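Local structure of stage II sporulation protein E (SpoIIE) (Moorella thermoacetica, 3ZT9) at residues A156-L159 against A160-A163. The protein probably acts as a PP2C-type phosphatase that removes phosphate from a partner protein in stressosome-linked signalling. Sequence-based numbering, arbitrary orientation.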
ATOM      1  N   ALA A 156      13.017  -7.199   3.051  1.00 26.07           N
ATOM      2  CA  ALA A 156      13.963  -6.553   3.970  1.00 23.58           C
ATOM      3  C   ALA A 156      13.529  -6.510   5.436  1.00 27.04           C
ATOM      4  O   ALA A 156      14.381  -6.465   6.318  1.00 24.25           O
ATOM      5  CB  ALA A 156      14.271  -5.118   3.488  1.00 28.41           C
ATOM      6  N   VAL A 157      12.230  -6.499   5.714  1.00 22.17           N
ATOM      7  CA  VAL A 157      11.765  -6.243   7.076  1.00 22.55           C
ATOM      8  C   VAL A 157      11.702  -7.535   7.858  1.00 22.38           C
ATOM      9  O   VAL A 157      11.041  -8.476   7.425  1.00 22.86           O
ATOM     10  CB  VAL A 157      10.347  -5.586   7.069  1.00 24.99           C
ATOM     11  CG1 VAL A 157       9.914  -5.233   8.473  1.00 25.77           C
ATOM     12  CG2 VAL A 157      10.345  -4.355   6.225  1.00 35.68           C
ATOM     13  N   PRO A 158      12.430  -7.625   8.996  1.00 19.87           N
ATOM     14  CA  PRO A 158      12.271  -8.848   9.784  1.00 19.90           C
ATOM     15  C   PRO A 158      10.829  -8.945  10.308  1.00 19.07           C
ATOM     16  O   PRO A 158      10.311  -8.013  10.917  1.00 20.95           O
ATOM     17  CB  PRO A 158      13.307  -8.707  10.912  1.00 30.68           C
ATOM     18  CG  PRO A 158      13.745  -7.299  10.881  1.00 30.15           C
ATOM     19  CD  PRO A 158      13.376  -6.677   9.598  1.00 24.46           C
ATOM     20  N   LEU A 159      10.187 -10.063  10.002  1.00 29.75           N
ATOM     21  CA  LEU A 159       8.768 -10.263  10.271  1.00 42.26           C
ATOM     22  C   LEU A 159       8.413 -10.021  11.728  1.00 31.36           C
ATOM     23  O   LEU A 159       7.432  -9.355  12.026  1.00 31.39           O
ATOM     24  CB  LEU A 159       8.359 -11.690   9.901  1.00 56.72           C
ATOM     25  CG  LEU A 159       8.459 -12.074   8.429  1.00 62.67           C
ATOM     26  CD1 LEU A 159       7.938 -13.484   8.235  1.00 66.80           C
ATOM     27  CD2 LEU A 159       7.699 -11.085   7.552  1.00 54.16           C
ATOM     28  N   ALA A 160       9.220 -10.576  12.617  1.00 22.88           N
ATOM     29  CA  ALA A 160       8.974 -10.524  14.058  1.00 27.25           C
ATOM     30  C   ALA A 160       8.913  -9.091  14.573  1.00 24.26           C
ATOM     31  O   ALA A 160       8.298  -8.828  15.585  1.00 27.93           O
ATOM     32  CB  ALA A 160      10.036 -11.285  14.776  1.00 40.62           C
ATOM     33  N   LEU A 161       9.529  -8.149  13.868  1.00 23.00           N
ATOM     34  CA  LEU A 161       9.504  -6.772  14.326  1.00 19.02           C
ATOM     35  C   LEU A 161       8.048  -6.250  14.292  1.00 19.08           C
ATOM     36  O   LEU A 161       7.617  -5.403  15.111  1.00 20.04           O
ATOM     37  CB  LEU A 161      10.436  -5.961  13.422  1.00 24.13           C
ATOM     38  CG  LEU A 161      10.715  -4.526  13.797  1.00 27.22           C
ATOM     39  CD1 LEU A 161      11.347  -4.392  15.204  1.00 24.06           C
ATOM     40  CD2 LEU A 161      11.619  -3.934  12.705  1.00 23.94           C
ATOM     41  N   LEU A 162       7.260  -6.781  13.349  1.00 21.41           N
ATOM     42  CA  LEU A 162       5.856  -6.372  13.222  1.00 17.01           C
ATOM     43  C   LEU A 162       5.006  -6.828  14.423  1.00 21.37           C
ATOM     44  O   LEU A 162       3.991  -6.214  14.719  1.00 25.01           O
ATOM     45  CB  LEU A 162       5.284  -6.879  11.894  1.00 24.62           C
ATOM     46  CG  LEU A 162       6.187  -6.518  10.679  1.00 25.10           C
ATOM     47  CD1 LEU A 162       5.719  -7.265   9.428  1.00 31.02           C
ATOM     48  CD2 LEU A 162       6.198  -5.063  10.416  1.00 24.57           C
ATOM     49  N   ALA A 163       5.463  -7.847  15.145  1.00 19.03           N
ATOM     50  CA  ALA A 163       4.738  -8.329  16.326  1.00 17.70           C
ATOM     51  C   ALA A 163       5.304  -7.700  17.618  1.00 19.83           C
ATOM     52  O   ALA A 163       4.955  -8.116  18.722  1.00 17.78           O
ATOM     53  CB  ALA A 163       4.809  -9.846  16.403  1.00 23.56           C
TER
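P158 and L159 each accept a backbone hydrogen bond from the residue three positions on. L161 N reaches P158 O at 3.1 Å and L162 N reaches L159 O at 2.9 Å; both bonds are bent, and in each the donor stands well above the carbonyl plane. A163 N adds a third bond of the same spacing, to A160 O. The chain is extended at V157 and P158 and takes helical backbone angles from L159 to L162. L162 CB lies off the oxygen end of the L159 carbonyl, 3.3 Å from L159 O.

Two apolar pairs link the side chains. With CG beside its own backbone N (chi1 -50°), L162 sends CD2 back to V157 CG1, 4.2 Å away, and the two side chains cross at about a right angle. Both are buried and touch I176 of helix 169-180, while L162 also meets L109 of strand 105-110. More loosely, L161 CD2 comes within 4.4 Å of P158 CG.

L162 O is hydrogen-bonded to R193 NH1, and R193 belongs to a manganese site with E141. The three backbone bonds close successive, overlapping beta-turns that form a single coil in the connection between strand 144-148 and helix 169-180 of this PP2C-family fold.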